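PDB 6VNA: pyridoxamine 5'-phosphate oxidase-related, FMN-binding protein from Paracoccus denitrificans, which probably binds heme and takes part in the oxidative degradation of c-type heme, as a noncanonical heme oxygenase built on the FMN-binding split-barrel fold. Local coordinates for residues Arg7-Asp11 with Glu12-Leu16; Phe148-Ala152 with Ser153-Lys157. One frame throughout, in Å; residues are numbered along the deposited sequence.

Contact 1 (Arg7-Asp11 with Glu12-Leu16); sequences RETTD and EARAL
T10 caps the first turn of helix 11-23 from the N-cap position. Its OG1 lies between the backbone N and the carbonyl carbon (chi1 61°), which turns the hydroxyl back over the helix start, and it accepts from A13 N at 3.2 Å in an almost straight bond (N-H...O angle 174°). Backbone bonds then begin the helical pattern: R14 N donates to T10 O at 3.1 Å, and A15 N donates to D11 O at 3.0 Å. The charged interaction is a salt bridge between residues three apart, D11 OD1 to R14 NH1 at 2.8 Å. OD1 sits at the guanidinium edge, near its plane, whereas NH1 meets the carboxylate from above, and the two planes stand 74° apart. Van der Waals packing occupies one guanidinium face, where T9 CG2 comes within 3.6 Å of R14 NH2, the two side chains crossing at about a right angle. R14 NE has a second acidic partner in D154, and T9 OG1 has a probable hydrogen bond to K149 O. The N-terminal loop thus runs beside strand 148-151, while A13 of the helix packs on F148 of that strand and on L140 of strand 137-141.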
loop_
_atom_site.group_PDB
_atom_site.type_symbol
_atom_site.label_atom_id
_atom_site.label_comp_id
_atom_site.label_asym_id
_atom_site.label_seq_id
_atom_site.Cartn_x
_atom_site.Cartn_y
_atom_site.Cartn_z
ATOM N N ARG A 7 -9.018 17.774 -11.662
ATOM C CA ARG A 7 -9.203 16.459 -12.351
ATOM C C ARG A 7 -8.261 16.395 -13.551
ATOM O O ARG A 7 -7.507 15.411 -13.651
ATOM C CB ARG A 7 -10.649 16.234 -12.811
ATOM C CG ARG A 7 -11.631 15.889 -11.696
ATOM C CD ARG A 7 -11.294 14.650 -10.880
ATOM N NE ARG A 7 -11.137 13.462 -11.707
ATOM C CZ ARG A 7 -10.622 12.302 -11.298
ATOM N NH1 ARG A 7 -10.200 12.137 -10.053
ATOM N NH2 ARG A 7 -10.528 11.296 -12.147
ATOM N N GLU A 8 -8.312 17.405 -14.419
ATOM C CA GLU A 8 -7.493 17.477 -15.660
ATOM C C GLU A 8 -6.007 17.523 -15.277
ATOM O O GLU A 8 -5.596 18.427 -14.532
ATOM C CB GLU A 8 -7.907 18.683 -16.503
ATOM C CG GLU A 8 -7.254 18.744 -17.873
ATOM C CD GLU A 8 -7.914 19.742 -18.818
ATOM O OE1 GLU A 8 -8.693 20.593 -18.332
ATOM O OE2 GLU A 8 -7.659 19.668 -20.039
ATOM N N THR A 9 -5.235 16.568 -15.778
ATOM C CA THR A 9 -3.793 16.410 -15.498
ATOM C C THR A 9 -3.043 17.591 -16.121
ATOM O O THR A 9 -3.253 17.828 -17.299
ATOM C CB THR A 9 -3.348 15.024 -15.980
ATOM O OG1 THR A 9 -4.178 14.105 -15.272
ATOM C CG2 THR A 9 -1.883 14.724 -15.747
ATOM N N THR A 10 -2.192 18.270 -15.338
ATOM C CA THR A 10 -1.322 19.418 -15.734
ATOM C C THR A 10 0.141 19.006 -15.603
ATOM O O THR A 10 0.398 17.982 -14.954
ATOM C CB THR A 10 -1.563 20.634 -14.828
ATOM O OG1 THR A 10 -1.223 20.226 -13.499
ATOM C CG2 THR A 10 -2.991 21.144 -14.844
ATOM N N ASP A 11 1.071 19.795 -16.137
ATOM C CA ASP A 11 2.531 19.522 -16.016
ATOM C C ASP A 11 2.956 19.618 -14.534
ATOM O O ASP A 11 3.959 18.946 -14.129
ATOM C CB ASP A 11 3.341 20.439 -16.946
ATOM C CG ASP A 11 3.439 19.936 -18.384
ATOM O OD1 ASP A 11 3.085 18.770 -18.620
ATOM O OD2 ASP A 11 3.881 20.705 -19.261
ATOM N N GLU A 12 2.244 20.423 -13.737
ATOM C CA GLU A 12 2.519 20.588 -12.287
ATOM C C GLU A 12 2.236 19.238 -11.599
ATOM O O GLU A 12 3.133 18.714 -10.882
ATOM C CB GLU A 12 1.705 21.751 -11.705
ATOM C CG GLU A 12 1.983 23.107 -12.343
ATOM C CD GLU A 12 1.379 24.315 -11.625
ATOM O OE1 GLU A 12 0.284 24.193 -11.015
ATOM O OE2 GLU A 12 2.018 25.388 -11.656
ATOM N N ALA A 13 1.056 18.669 -11.844
ATOM C CA ALA A 13 0.650 17.329 -11.356
ATOM C C ALA A 13 1.689 16.282 -11.787
ATOM O O ALA A 13 2.139 15.459 -10.941
ATOM C CB ALA A 13 -0.752 17.010 -11.822
ATOM N N ARG A 14 2.151 16.349 -13.028
ATOM C CA ARG A 14 3.149 15.381 -13.552
ATOM C C ARG A 14 4.415 15.471 -12.707
ATOM O O ARG A 14 4.944 14.411 -12.308
ATOM C CB ARG A 14 3.423 15.620 -15.046
ATOM C CG ARG A 14 2.234 15.314 -15.959
ATOM C CD ARG A 14 2.482 15.396 -17.466
ATOM N NE ARG A 14 1.195 15.135 -18.103
ATOM C CZ ARG A 14 0.364 16.033 -18.637
ATOM N NH1 ARG A 14 0.695 17.311 -18.722
ATOM N NH2 ARG A 14 -0.805 15.635 -19.112
ATOM N N ALA A 15 4.884 16.690 -12.431
ATOM C CA ALA A 15 6.166 16.955 -11.720
ATOM C C ALA A 15 6.047 16.522 -10.240
ATOM O O ALA A 15 7.005 15.914 -9.681
ATOM C CB ALA A 15 6.516 18.416 -11.868
ATOM N N LEU A 16 4.900 16.780 -9.604
ATOM C CA LEU A 16 4.690 16.306 -8.214
ATOM C C LEU A 16 4.846 14.777 -8.175
ATOM O O LEU A 16 5.631 14.284 -7.319
ATOM C CB LEU A 16 3.318 16.753 -7.707
ATOM C CG LEU A 16 3.118 16.446 -6.229
ATOM C CD1 LEU A 16 4.335 16.898 -5.420
ATOM C CD2 LEU A 16 1.828 17.064 -5.710
#

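Contact 2 (Phe148-Ala152 with Ser153-Lys157); sequences FKLTA and SDMLK
L150 lies against D154, its CD2 3.9 Å from D154 CB, between strand 148-151 and the weakly bonded helix 152-156. D154 forms one half of a capping box at the start of that helix: its OD2 reaches back to accept from T151 N, three residues earlier, at 3.2 Å. The N-H...O angle of 170° shows a nearly straight bond, although the donor stands 52° out of the carboxylate plane. With CG beside its own backbone N, the D154 carboxylate is directed to T151 N. The other oxygen, OD1, forms a salt bridge with R14 of helix 11-23, so the two oxygens of this buried acid serve different parts of the chain.

M155 adds apolar packing, with its CG 4.2 Å from L150 CD1. A bend at chi3 (-93°) brings its methyl back to the T151 carbonyl, CE lying 3.3 Å from T151 O. Both apolar side chains lie in the interior between helix 11-23 and strand 92-101: L150 touches A17 and L93, and M155 touches L21 and I95. On the exposed side of the turn, T151 OG1 and S153 OG share a hydrogen bond of 2.7 Å.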
loop_
_atom_site.group_PDB
_atom_site.type_symbol
_atom_site.label_atom_id
_atom_site.label_comp_id
_atom_site.label_asym_id
_atom_site.label_seq_id
_atom_site.Cartn_x
_atom_site.Cartn_y
_atom_site.Cartn_z
ATOM N N PHE A 148 -5.622 13.551 -9.656
ATOM C CA PHE A 148 -5.268 13.471 -11.093
ATOM C C PHE A 148 -5.100 12.001 -11.490
ATOM O O PHE A 148 -4.408 11.248 -10.745
ATOM C CB PHE A 148 -3.974 14.247 -11.360
ATOM C CG PHE A 148 -3.993 15.657 -10.841
ATOM C CD1 PHE A 148 -3.554 15.957 -9.560
ATOM C CD2 PHE A 148 -4.482 16.688 -11.625
ATOM C CE1 PHE A 148 -3.592 17.260 -9.082
ATOM C CE2 PHE A 148 -4.513 17.992 -11.147
ATOM C CZ PHE A 148 -4.067 18.278 -9.876
ATOM N N LYS A 149 -5.690 11.614 -12.628
ATOM C CA LYS A 149 -5.403 10.340 -13.349
ATOM C C LYS A 149 -4.127 10.510 -14.178
ATOM O O LYS A 149 -4.030 11.495 -14.905
ATOM C CB LYS A 149 -6.566 9.934 -14.258
ATOM C CG LYS A 149 -7.789 9.433 -13.511
ATOM C CD LYS A 149 -8.668 8.502 -14.320
ATOM C CE LYS A 149 -9.881 8.040 -13.538
ATOM N NZ LYS A 149 -10.641 6.987 -14.250
ATOM N N LEU A 150 -3.180 9.580 -14.059
ATOM C CA LEU A 150 -1.862 9.663 -14.729
ATOM C C LEU A 150 -1.651 8.433 -15.618
ATOM O O LEU A 150 -2.089 7.336 -15.242
ATOM C CB LEU A 150 -0.784 9.749 -13.646
ATOM C CG LEU A 150 -0.843 10.968 -12.728
ATOM C CD1 LEU A 150 0.185 10.845 -11.624
ATOM C CD2 LEU A 150 -0.598 12.241 -13.506
ATOM N N THR A 151 -0.995 8.626 -16.760
ATOM C CA THR A 151 -0.509 7.542 -17.646
ATOM C C THR A 151 0.879 7.157 -17.149
ATOM O O THR A 151 1.368 7.813 -16.197
ATOM C CB THR A 151 -0.455 7.970 -19.120
ATOM O OG1 THR A 151 0.715 8.770 -19.321
ATOM C CG2 THR A 151 -1.696 8.723 -19.547
ATOM N N ALA A 152 1.501 6.170 -17.790
ATOM C CA ALA A 152 2.824 5.644 -17.400
ATOM C C ALA A 152 3.901 6.654 -17.808
ATOM O O ALA A 152 4.935 6.740 -17.107
ATOM C CB ALA A 152 3.048 4.290 -18.016
ATOM N N SER A 153 3.674 7.398 -18.894
ATOM C CA SER A 153 4.601 8.456 -19.379
ATOM C C SER A 153 4.637 9.605 -18.356
ATOM O O SER A 153 5.746 10.037 -17.994
ATOM C CB SER A 153 4.212 8.933 -20.761
ATOM O OG SER A 153 2.858 9.366 -20.782
ATOM N N ASP A 154 3.458 10.014 -17.875
ATOM C CA ASP A 154 3.233 11.054 -16.829
ATOM C C ASP A 154 4.109 10.835 -15.583
ATOM O O ASP A 154 4.495 11.853 -14.948
ATOM C CB ASP A 154 1.754 11.101 -16.429
ATOM C CG ASP A 154 0.839 11.696 -17.489
ATOM O OD1 ASP A 154 1.372 12.193 -18.511
ATOM O OD2 ASP A 154 -0.400 11.685 -17.276
ATOM N N MET A 155 4.412 9.580 -15.235
ATOM C CA MET A 155 5.115 9.195 -13.981
ATOM C C MET A 155 6.624 9.024 -14.205
ATOM O O MET A 155 7.357 8.997 -13.193
ATOM C CB MET A 155 4.510 7.904 -13.414
ATOM C CG MET A 155 3.136 8.147 -12.835
ATOM S SD MET A 155 2.378 6.705 -12.074
ATOM C CE MET A 155 1.424 6.050 -13.444
ATOM N N LEU A 156 7.101 8.958 -15.451
ATOM C CA LEU A 156 8.472 8.453 -15.744
ATOM C C LEU A 156 9.418 9.577 -16.201
ATOM O O LEU A 156 10.591 9.530 -15.785
ATOM C CB LEU A 156 8.375 7.323 -16.777
ATOM C CG LEU A 156 7.595 6.080 -16.332
ATOM C CD1 LEU A 156 7.312 5.164 -17.511
ATOM C CD2 LEU A 156 8.331 5.314 -15.239
ATOM N N LYS A 157 8.979 10.521 -17.042
ATOM C CA LYS A 157 9.850 11.637 -17.527
ATOM C C LYS A 157 9.062 12.600 -18.429
ATOM O O LYS A 157 9.517 13.716 -18.737
ATOM C CB LYS A 157 11.071 11.078 -18.269
ATOM C CG LYS A 157 12.052 12.123 -18.778
ATOM C CD LYS A 157 11.859 12.491 -20.239
ATOM C CE LYS A 157 12.408 11.454 -21.192
ATOM N NZ LYS A 157 12.727 12.059 -22.505
#

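How the contacts relate
Contact 1 comes first along the chain and contact 2 last, at the two ends of the modelled chain, yet their centres are only 9 Å apart. The direct evidence for their joining is polar as well as apolar: T9 OG1 lies 2.6 Å from K149 O, a probable hydrogen bond, R14 NE and D154 OD1 form a salt bridge at 3.0 Å, and T9 CG2 packs on L150 CD2 at 3.6 Å. Contact 2 belongs to the main antiparallel sheet, since strand 148-151 pairs with strand 137-141, and helix 11-23 of contact 1 packs on these two strands. The first and last modelled segments therefore pack against each other on one side of the chain's centre.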